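Local coordinates for single-strand DNA-binding protein (Agrobacterium tumefaciens, PDB 3BTP) that binds single-stranded DNA regardless of its nucleotide sequence and mediates nuclear uptake of the transferred T-DNA strand during plant transformation, at residues 313-317 and 318-322; 379-382 and 383-386; 417-420 and 421-425. All blocks are in the same frame, centred on the assembly; numbering follows the deposited sequence.

Contact 1 (313-317 and 318-322)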
ATOM      1  N   ILE A 313      -1.132 -11.509   3.895  1.00 18.80           N
ATOM      2  CA  ILE A 313      -1.527 -10.865   2.649  1.00 18.11           C
ATOM      3  C   ILE A 313      -0.559 -11.129   1.502  1.00 17.14           C
ATOM      4  O   ILE A 313       0.620 -10.980   1.638  1.00 18.22           O
ATOM      5  CB  ILE A 313      -1.747  -9.308   2.810  1.00 17.95           C
ATOM      6  CG1 ILE A 313      -2.639  -8.994   4.021  1.00 17.33           C
ATOM      7  CG2 ILE A 313      -2.204  -8.648   1.485  1.00 16.82           C
ATOM      8  CD1 ILE A 313      -2.602  -7.562   4.338  1.00 21.57           C
ATOM      9  N   MET A 314      -1.103 -11.469   0.342  1.00 16.56           N
ATOM     10  CA  MET A 314      -0.345 -11.614  -0.889  1.00 16.64           C
ATOM     11  C   MET A 314      -0.533 -10.390  -1.736  1.00 16.83           C
ATOM     12  O   MET A 314      -1.535 -10.249  -2.450  1.00 16.15           O
ATOM     13  CB  MET A 314      -0.873 -12.858  -1.617  1.00 18.37           C
ATOM     14  CG  MET A 314      -0.827 -14.035  -0.735  1.00 22.57           C
ATOM     15  SD  MET A 314       0.538 -15.172  -0.970  1.00 32.13           S
ATOM     16  CE  MET A 314       1.637 -14.337  -1.793  1.00  8.89           C
ATOM     17  N   HIS A 315       0.440  -9.482  -1.650  1.00 17.30           N
ATOM     18  CA  HIS A 315       0.409  -8.250  -2.369  1.00 16.53           C
ATOM     19  C   HIS A 315       0.878  -8.460  -3.796  1.00 17.95           C
ATOM     20  O   HIS A 315       1.912  -9.135  -4.043  1.00 18.48           O
ATOM     21  CB  HIS A 315       1.271  -7.166  -1.714  1.00 16.68           C
ATOM     22  CG  HIS A 315       0.815  -6.726  -0.353  1.00 15.84           C
ATOM     23  ND1 HIS A 315      -0.189  -5.781  -0.156  1.00 19.90           N
ATOM     24  CD2 HIS A 315       1.257  -7.059   0.875  1.00 12.60           C
ATOM     25  CE1 HIS A 315      -0.360  -5.580   1.143  1.00 15.96           C
ATOM     26  NE2 HIS A 315       0.515  -6.337   1.789  1.00 19.62           N
ATOM     27  N   ASP A 316       0.086  -7.919  -4.733  1.00 18.43           N
ATOM     28  CA  ASP A 316       0.464  -7.843  -6.103  1.00 18.22           C
ATOM     29  C   ASP A 316       1.746  -7.033  -6.186  1.00 18.65           C
ATOM     30  O   ASP A 316       1.890  -5.965  -5.577  1.00 16.91           O
ATOM     31  CB  ASP A 316      -0.605  -7.158  -6.939  1.00 18.20           C
ATOM     32  CG  ASP A 316      -0.323  -7.281  -8.447  1.00 21.04           C
ATOM     33  OD1 ASP A 316      -0.507  -8.413  -9.039  1.00 22.87           O
ATOM     34  OD2 ASP A 316       0.117  -6.266  -9.021  1.00 22.94           O
ATOM     35  N   SER A 317       2.669  -7.563  -6.991  1.00 20.72           N
ATOM     36  CA  SER A 317       4.000  -6.984  -7.252  1.00 21.42           C
ATOM     37  C   SER A 317       3.944  -5.524  -7.806  1.00 21.91           C
ATOM     38  O   SER A 317       4.696  -4.632  -7.341  1.00 23.12           O
ATOM     39  CB  SER A 317       4.752  -7.957  -8.197  1.00 20.24           C
ATOM     40  OG  SER A 317       4.329  -7.752  -9.546  1.00 23.31           O
ATOM     41  N   LYS A 318       3.050  -5.258  -8.753  1.00 22.05           N
ATOM     42  CA  LYS A 318       2.849  -3.877  -9.258  1.00 24.26           C
ATOM     43  C   LYS A 318       2.227  -2.933  -8.229  1.00 22.61           C
ATOM     44  O   LYS A 318       2.570  -1.768  -8.167  1.00 23.10           O
ATOM     45  CB  LYS A 318       1.961  -3.910 -10.519  1.00 25.00           C
ATOM     46  CG  LYS A 318       2.487  -4.850 -11.584  1.00 26.22           C
ATOM     47  CD  LYS A 318       1.789  -4.667 -12.999  1.00 30.77           C
ATOM     48  CE  LYS A 318       2.763  -5.361 -14.115  1.00 37.63           C
ATOM     49  NZ  LYS A 318       3.103  -4.481 -15.289  1.00 45.97           N
ATOM     50  N   TYR A 319       1.269  -3.402  -7.429  1.00 20.99           N
ATOM     51  CA  TYR A 319       0.836  -2.591  -6.279  1.00 20.54           C
ATOM     52  C   TYR A 319       2.042  -2.148  -5.361  1.00 20.59           C
ATOM     53  O   TYR A 319       2.188  -0.975  -4.964  1.00 19.28           O
ATOM     54  CB  TYR A 319      -0.217  -3.294  -5.421  1.00 19.36           C
ATOM     55  CG  TYR A 319      -0.688  -2.334  -4.366  1.00 19.59           C
ATOM     56  CD1 TYR A 319      -1.393  -1.193  -4.717  1.00 15.57           C
ATOM     57  CD2 TYR A 319      -0.343  -2.509  -3.029  1.00 19.77           C
ATOM     58  CE1 TYR A 319      -1.817  -0.282  -3.765  1.00 17.04           C
ATOM     59  CE2 TYR A 319      -0.759  -1.616  -2.048  1.00 18.07           C
ATOM     60  CZ  TYR A 319      -1.469  -0.484  -2.429  1.00 23.09           C
ATOM     61  OH  TYR A 319      -1.903   0.420  -1.478  1.00 23.83           O
ATOM     62  N   LEU A 320       2.880  -3.101  -5.011  1.00 21.18           N
ATOM     63  CA  LEU A 320       4.076  -2.816  -4.179  1.00 21.71           C
ATOM     64  C   LEU A 320       5.009  -1.766  -4.831  1.00 22.12           C
ATOM     65  O   LEU A 320       5.428  -0.831  -4.177  1.00 21.60           O
ATOM     66  CB  LEU A 320       4.846  -4.133  -3.929  1.00 21.89           C
ATOM     67  CG  LEU A 320       4.211  -5.176  -2.987  1.00 20.64           C
ATOM     68  CD1 LEU A 320       5.081  -6.468  -2.904  1.00 19.53           C
ATOM     69  CD2 LEU A 320       3.956  -4.597  -1.617  1.00 19.26           C
ATOM     70  N   GLU A 321       5.299  -1.912  -6.122  1.00 22.67           N
ATOM     71  CA  GLU A 321       6.111  -0.939  -6.844  1.00 23.45           C
ATOM     72  C   GLU A 321       5.472   0.419  -6.921  1.00 22.55           C
ATOM     73  O   GLU A 321       6.186   1.431  -6.787  1.00 21.89           O
ATOM     74  CB  GLU A 321       6.375  -1.385  -8.307  1.00 25.07           C
ATOM     75  CG  GLU A 321       7.285  -2.561  -8.393  1.00 27.72           C
ATOM     76  CD  GLU A 321       8.662  -2.199  -7.894  1.00 35.67           C
ATOM     77  OE1 GLU A 321       9.279  -1.247  -8.441  1.00 35.69           O
ATOM     78  OE2 GLU A 321       9.107  -2.841  -6.931  1.00 35.12           O
ATOM     79  N   SER A 322       4.153   0.488  -7.184  1.00 21.03           N
ATOM     80  CA  SER A 322       3.448   1.814  -7.107  1.00 19.83           C
ATOM     81  C   SER A 322       3.524   2.445  -5.708  1.00 21.49           C
ATOM     82  O   SER A 322       3.401   3.658  -5.567  1.00 22.92           O
ATOM     83  CB  SER A 322       1.950   1.701  -7.517  1.00 20.29           C
ATOM     84  OG  SER A 322       1.138   1.154  -6.462  1.00 20.71           O
TER
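Strand 314-316 runs into the helix at Asp-316, and the axes of strand 314-316 and helix 318-322 lie 70° apart. Asp-316 is the N-cap. Its O takes the first helical bond from Leu-320 N at 3.1 Å. The next bond along runs from Glu-321 N to Ser-317 O. The Asp-316 carboxylate also turns toward the helix start. Its CG stands anti to the backbone N (chi1 -170°), which carries OD2 to 3.1 Å from Lys-318 N in a weak, bent bond. Tyr-319 N gives Asp-316 OD2 a second weak bond, longer at 3.5 Å. OD1 looks to Lys-306 on the neighbouring strand 304-308 in a salt bridge. The side chain of His-315, one residue before the cap, crosses Leu-320 at about a right angle. Leu-320 CD2 packs 3.7 Å from His-315 CB. The methyl CG2 of Ile-313 sits over the centre of the His-315 imidazole, 3.5 Å above its plane. His-315 NE2 bonds an acidic side chain of another protein's chain. The carboxylate thus joins two tasks: OD2 caps two helix amides through weak bonds, and OD1 pairs with a lysine. Both the lysine and the helix start would probably stabilise its negative charge.

Contact 2 (379-382 and 383-386); sequences PNSP and WTQA
Ser-381 and Trp-383 meet where the loop after helix 371-377 turns into helix 382-388. The hydroxyl of Ser-381 extends anti to its own N (chi1 178°) and reaches forward to the start of the helix. There Ser-381 OG accepts a weak bond from Trp-383 N at 3.2 Å, bent to 121° at the hydrogen. The same OG lies near the plane of the indole, at its edge on the CD1 side. The indole of Trp-383 is buried and packs on Leu-374 and Leu-392. Its NE1 bonds the backbone of another protein's chain. Thr-384 turns its two branches to different neighbours. Thr-384 OG1 touches Ser-381 CB at 3.4 Å and bonds Leu-378 O, just after helix 371-377. Thr-384 CG2 rests 3.5 Å from Pro-379 O. The side chain of Gln-385 folds back over the loop, with Gln-385 CG 3.1 Å from Ser-381 O. A bend beyond CG then brings its amide alongside that of Asn-380, pointing the same way, with the two planes 58° apart. Gln-385 NE2 and Asn-380 OD1 stay 3.9 Å apart, a loose approach. Two backbone bonds close the turn: Gln-385 N to Ser-381 O, and Ala-386 N to Pro-382 O at 3.0 Å. Pro-382 fills the first helical position, where its missing N-H costs no helical bond. The arrangement is a serine N-cap followed by an N1 proline, a common way to start an alpha-helix, here after the short loop from helix 371-377.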
ATOM      1  N   PRO A 379      -8.111   4.108 -11.205  1.00 23.91           N
ATOM      2  CA  PRO A 379      -8.281   4.736 -12.533  1.00 24.87           C
ATOM      3  C   PRO A 379      -9.692   5.398 -12.712  1.00 27.04           C
ATOM      4  O   PRO A 379      -9.872   6.232 -13.607  1.00 27.11           O
ATOM      5  CB  PRO A 379      -8.100   3.554 -13.508  1.00 24.57           C
ATOM      6  CG  PRO A 379      -8.567   2.332 -12.670  1.00 26.41           C
ATOM      7  CD  PRO A 379      -8.035   2.629 -11.277  1.00 24.38           C
ATOM      8  N   ASN A 380     -10.658   5.004 -11.882  1.00 28.30           N
ATOM      9  CA  ASN A 380     -11.970   5.617 -11.888  1.00 31.03           C
ATOM     10  C   ASN A 380     -12.297   6.477 -10.669  1.00 30.69           C
ATOM     11  O   ASN A 380     -13.423   6.912 -10.547  1.00 32.69           O
ATOM     12  CB  ASN A 380     -13.056   4.534 -12.044  1.00 32.80           C
ATOM     13  CG  ASN A 380     -12.906   3.754 -13.349  1.00 35.79           C
ATOM     14  OD1 ASN A 380     -12.912   4.328 -14.471  1.00 39.09           O
ATOM     15  ND2 ASN A 380     -12.702   2.442 -13.209  1.00 34.77           N
ATOM     16  N   SER A 381     -11.356   6.712  -9.760  1.00 29.30           N
ATOM     17  CA  SER A 381     -11.498   7.814  -8.757  1.00 28.73           C
ATOM     18  C   SER A 381     -12.008   9.134  -9.432  1.00 28.37           C
ATOM     19  O   SER A 381     -11.654   9.418 -10.581  1.00 27.23           O
ATOM     20  CB  SER A 381     -10.130   8.103  -8.122  1.00 28.14           C
ATOM     21  OG  SER A 381     -10.220   9.155  -7.219  1.00 25.26           O
ATOM     22  N   PRO A 382     -12.901   9.895  -8.747  1.00 28.92           N
ATOM     23  CA  PRO A 382     -13.145  11.290  -9.245  1.00 27.21           C
ATOM     24  C   PRO A 382     -11.913  12.216  -9.218  1.00 26.03           C
ATOM     25  O   PRO A 382     -11.822  13.045 -10.093  1.00 26.18           O
ATOM     26  CB  PRO A 382     -14.277  11.811  -8.342  1.00 27.31           C
ATOM     27  CG  PRO A 382     -14.413  10.879  -7.261  1.00 30.35           C
ATOM     28  CD  PRO A 382     -13.792   9.556  -7.612  1.00 28.28           C
ATOM     29  N   TRP A 383     -10.968  12.083  -8.246  1.00 25.43           N
ATOM     30  CA  TRP A 383      -9.622  12.759  -8.354  1.00 22.92           C
ATOM     31  C   TRP A 383      -8.888  12.395  -9.637  1.00 20.76           C
ATOM     32  O   TRP A 383      -8.602  13.240 -10.477  1.00 19.79           O
ATOM     33  CB  TRP A 383      -8.742  12.487  -7.125  1.00 21.69           C
ATOM     34  CG  TRP A 383      -9.264  13.161  -5.947  1.00 20.78           C
ATOM     35  CD1 TRP A 383     -10.296  12.748  -5.190  1.00 21.11           C
ATOM     36  CD2 TRP A 383      -8.843  14.422  -5.409  1.00 21.58           C
ATOM     37  NE1 TRP A 383     -10.564  13.649  -4.197  1.00 20.96           N
ATOM     38  CE2 TRP A 383      -9.661  14.677  -4.275  1.00 20.64           C
ATOM     39  CE3 TRP A 383      -7.832  15.364  -5.762  1.00 22.84           C
ATOM     40  CZ2 TRP A 383      -9.516  15.825  -3.461  1.00 17.78           C
ATOM     41  CZ3 TRP A 383      -7.682  16.532  -4.959  1.00 20.48           C
ATOM     42  CH2 TRP A 383      -8.530  16.737  -3.824  1.00 22.26           C
ATOM     43  N   THR A 384      -8.694  11.108  -9.864  1.00 21.38           N
ATOM     44  CA  THR A 384      -8.012  10.615 -11.075  1.00 21.10           C
ATOM     45  C   THR A 384      -8.658  11.142 -12.332  1.00 22.18           C
ATOM     46  O   THR A 384      -7.992  11.536 -13.263  1.00 21.89           O
ATOM     47  CB  THR A 384      -8.082   9.068 -11.173  1.00 22.06           C
ATOM     48  OG1 THR A 384      -7.392   8.467 -10.090  1.00 21.43           O
ATOM     49  CG2 THR A 384      -7.500   8.531 -12.517  1.00 21.50           C
ATOM     50  N   GLN A 385      -9.970  11.074 -12.407  1.00 23.42           N
ATOM     51  CA  GLN A 385     -10.627  11.457 -13.643  1.00 24.97           C
ATOM     52  C   GLN A 385     -10.571  12.992 -13.847  1.00 23.83           C
ATOM     53  O   GLN A 385     -10.333  13.431 -14.940  1.00 23.31           O
ATOM     54  CB  GLN A 385     -12.062  10.948 -13.610  1.00 25.96           C
ATOM     55  CG  GLN A 385     -12.140   9.448 -13.603  1.00 28.73           C
ATOM     56  CD  GLN A 385     -12.585   9.003 -14.938  1.00 40.78           C
ATOM     57  OE1 GLN A 385     -12.051   9.502 -15.944  1.00 45.83           O
ATOM     58  NE2 GLN A 385     -13.642   8.154 -15.004  1.00 38.92           N
ATOM     59  N   ALA A 386     -10.791  13.784 -12.794  1.00 22.54           N
ATOM     60  CA  ALA A 386     -10.558  15.248 -12.896  1.00 22.66           C
ATOM     61  C   ALA A 386      -9.126  15.598 -13.354  1.00 23.76           C
ATOM     62  O   ALA A 386      -8.950  16.496 -14.214  1.00 24.82           O
ATOM     63  CB  ALA A 386     -10.910  15.972 -11.525  1.00 20.94           C
TER

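Contact 3 (417-420 and 421-425); sequences PEHF and TQLMD
This is an i to i+4 contact within one alpha-helix, 417-427, which packs on strand 396-399 of the closed barrel and on helix 409-415. Phe-420 and Met-424 form its apolar side. Met-424 CG lies over one face of the Phe-420 ring, 3.8 Å from the centroid and offset toward the rim, in a CH-pi contact. The chain then bends at chi2 and chi3 (both -76°) and curls along the ring. Met-424 SD stands obliquely, 4.7 Å from the Phe-420 centroid, as a Met-aromatic contact. CE comes close to CE1 and CZ of the same ring. Leu-412 of helix 409-415 also touches Phe-420, and Val-398 touches Met-424. His-419 and Leu-423 form the next pair. Leu-423 CD1 reaches 3.6 Å from His-419 NE2, and Leu-423 CB lies over one face of the imidazole. NE2 itself bonds Leu-399 O, at the end of strand 396-399. On the exposed side, Thr-421 OG1 bonds Pro-417 O at 3.2 Å from above the carbonyl plane. Thr-421 N bonds Pro-417 O from the opposite face at 3.1 Å. Glu-418 and Gln-422 are looser, with Glu-418 OE1 3.7 Å from Gln-422 NE2. Two bonds from Thr-421 thus hold Pro-417 O at the helix start, while the apolar face and the His-419 to Leu-399 bond fix the helix against the barrel.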
ATOM      1  N   PRO A 417      11.118  23.087 -20.270  1.00 29.79           N
ATOM      2  CA  PRO A 417       9.995  22.550 -21.088  1.00 30.25           C
ATOM      3  C   PRO A 417      10.185  21.106 -21.452  1.00 30.70           C
ATOM      4  O   PRO A 417       9.200  20.320 -21.391  1.00 31.59           O
ATOM      5  CB  PRO A 417       9.972  23.443 -22.360  1.00 30.16           C
ATOM      6  CG  PRO A 417      11.276  24.213 -22.343  1.00 30.17           C
ATOM      7  CD  PRO A 417      11.726  24.286 -20.890  1.00 29.16           C
ATOM      8  N   GLU A 418      11.436  20.719 -21.740  1.00 30.95           N
ATOM      9  CA  GLU A 418      11.742  19.299 -22.081  1.00 31.91           C
ATOM     10  C   GLU A 418      11.480  18.298 -20.960  1.00 30.31           C
ATOM     11  O   GLU A 418      10.916  17.239 -21.181  1.00 30.45           O
ATOM     12  CB  GLU A 418      13.187  19.127 -22.547  1.00 31.91           C
ATOM     13  CG  GLU A 418      13.432  19.656 -23.976  1.00 41.75           C
ATOM     14  CD  GLU A 418      12.479  19.021 -25.002  1.00 52.36           C
ATOM     15  OE1 GLU A 418      12.414  17.750 -25.032  1.00 58.50           O
ATOM     16  OE2 GLU A 418      11.772  19.780 -25.741  1.00 54.53           O
ATOM     17  N   HIS A 419      11.960  18.592 -19.762  1.00 28.56           N
ATOM     18  CA  HIS A 419      11.660  17.714 -18.643  1.00 26.56           C
ATOM     19  C   HIS A 419      10.127  17.731 -18.368  1.00 25.60           C
ATOM     20  O   HIS A 419       9.539  16.709 -18.058  1.00 24.75           O
ATOM     21  CB  HIS A 419      12.435  18.163 -17.401  1.00 25.16           C
ATOM     22  CG  HIS A 419      12.158  17.328 -16.209  1.00 23.39           C
ATOM     23  ND1 HIS A 419      12.484  15.983 -16.148  1.00 23.94           N
ATOM     24  CD2 HIS A 419      11.566  17.632 -15.034  1.00 21.21           C
ATOM     25  CE1 HIS A 419      12.120  15.501 -14.979  1.00 21.83           C
ATOM     26  NE2 HIS A 419      11.583  16.490 -14.278  1.00 24.43           N
ATOM     27  N   PHE A 420       9.506  18.908 -18.426  1.00 25.11           N
ATOM     28  CA  PHE A 420       8.040  18.999 -18.247  1.00 25.74           C
ATOM     29  C   PHE A 420       7.246  18.002 -19.094  1.00 26.61           C
ATOM     30  O   PHE A 420       6.349  17.342 -18.567  1.00 26.01           O
ATOM     31  CB  PHE A 420       7.537  20.417 -18.555  1.00 23.65           C
ATOM     32  CG  PHE A 420       6.024  20.587 -18.457  1.00 21.54           C
ATOM     33  CD1 PHE A 420       5.386  20.633 -17.211  1.00 20.45           C
ATOM     34  CD2 PHE A 420       5.242  20.752 -19.625  1.00 18.43           C
ATOM     35  CE1 PHE A 420       3.954  20.813 -17.117  1.00 23.49           C
ATOM     36  CE2 PHE A 420       3.863  20.923 -19.552  1.00 17.66           C
ATOM     37  CZ  PHE A 420       3.200  20.981 -18.297  1.00 19.82           C
ATOM     38  N   THR A 421       7.586  17.920 -20.399  1.00 28.13           N
ATOM     39  CA  THR A 421       6.873  17.088 -21.356  1.00 29.38           C
ATOM     40  C   THR A 421       7.114  15.622 -21.085  1.00 29.30           C
ATOM     41  O   THR A 421       6.184  14.842 -21.148  1.00 28.76           O
ATOM     42  CB  THR A 421       7.179  17.446 -22.897  1.00 30.85           C
ATOM     43  OG1 THR A 421       6.939  18.843 -23.128  1.00 30.15           O
ATOM     44  CG2 THR A 421       6.207  16.626 -23.870  1.00 30.54           C
ATOM     45  N   GLN A 422       8.357  15.259 -20.768  1.00 28.97           N
ATOM     46  CA  GLN A 422       8.665  13.887 -20.354  1.00 28.61           C
ATOM     47  C   GLN A 422       7.986  13.410 -19.012  1.00 26.80           C
ATOM     48  O   GLN A 422       7.446  12.285 -18.903  1.00 24.57           O
ATOM     49  CB  GLN A 422      10.181  13.775 -20.236  1.00 29.64           C
ATOM     50  CG  GLN A 422      10.874  13.592 -21.581  1.00 32.49           C
ATOM     51  CD  GLN A 422      12.274  14.170 -21.552  1.00 38.98           C
ATOM     52  OE1 GLN A 422      12.999  14.003 -20.566  1.00 43.23           O
ATOM     53  NE2 GLN A 422      12.647  14.900 -22.612  1.00 40.76           N
ATOM     54  N   LEU A 423       8.009  14.293 -18.006  1.00 24.65           N
ATOM     55  CA  LEU A 423       7.423  14.006 -16.707  1.00 24.42           C
ATOM     56  C   LEU A 423       5.916  13.819 -16.872  1.00 24.80           C
ATOM     57  O   LEU A 423       5.319  12.915 -16.302  1.00 25.20           O
ATOM     58  CB  LEU A 423       7.656  15.159 -15.757  1.00 22.98           C
ATOM     59  CG  LEU A 423       7.199  14.873 -14.357  1.00 24.24           C
ATOM     60  CD1 LEU A 423       8.286  15.427 -13.392  1.00 20.96           C
ATOM     61  CD2 LEU A 423       5.765  15.494 -14.111  1.00 22.79           C
ATOM     62  N   MET A 424       5.308  14.705 -17.639  1.00 24.45           N
ATOM     63  CA  MET A 424       3.847  14.703 -17.733  1.00 25.89           C
ATOM     64  C   MET A 424       3.363  13.506 -18.547  1.00 26.74           C
ATOM     65  O   MET A 424       2.437  12.867 -18.123  1.00 27.49           O
ATOM     66  CB  MET A 424       3.308  16.077 -18.223  1.00 25.28           C
ATOM     67  CG  MET A 424       3.739  17.260 -17.302  1.00 21.30           C
ATOM     68  SD  MET A 424       2.825  17.395 -15.742  1.00 14.79           S
ATOM     69  CE  MET A 424       1.319  18.089 -16.354  1.00 13.87           C
ATOM     70  N   ASP A 425       4.045  13.132 -19.627  1.00 30.60           N
ATOM     71  CA  ASP A 425       3.763  11.872 -20.362  1.00 32.14           C
ATOM     72  C   ASP A 425       4.003  10.630 -19.481  1.00 33.18           C
ATOM     73  O   ASP A 425       3.165   9.735 -19.444  1.00 34.27           O
ATOM     74  CB  ASP A 425       4.515  11.856 -21.739  1.00 34.36           C
ATOM     75  CG  ASP A 425       4.765  10.385 -22.363  1.00 38.67           C
ATOM     76  OD1 ASP A 425       4.243   9.333 -21.870  1.00 46.08           O
ATOM     77  OD2 ASP A 425       5.531  10.291 -23.399  1.00 49.42           O
TER

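Overall arrangement
Contact 1 is the most buried, its centre about 7 Å from the centre of the chain. Contacts 2 and 3 are partly buried, with centres about 18 and 27 Å from that point. No two touch, and their centres lie 21 to 27 Å apart. Contacts 1 and 2 both cap helix starts. Contact 1 uses a carboxylate that also pairs with Lys-306, outside its segments, whereas contact 2 uses a neutral serine and a proline. Both also lie against the chain of another protein, and helix 371-377 touches side chains of each. Contact 3 lies wholly within the first turns of a helix, with no cap residue in its segments. It relies mainly on apolar and aromatic packing, with Thr-421, Glu-418 and Gln-422 on the exposed side.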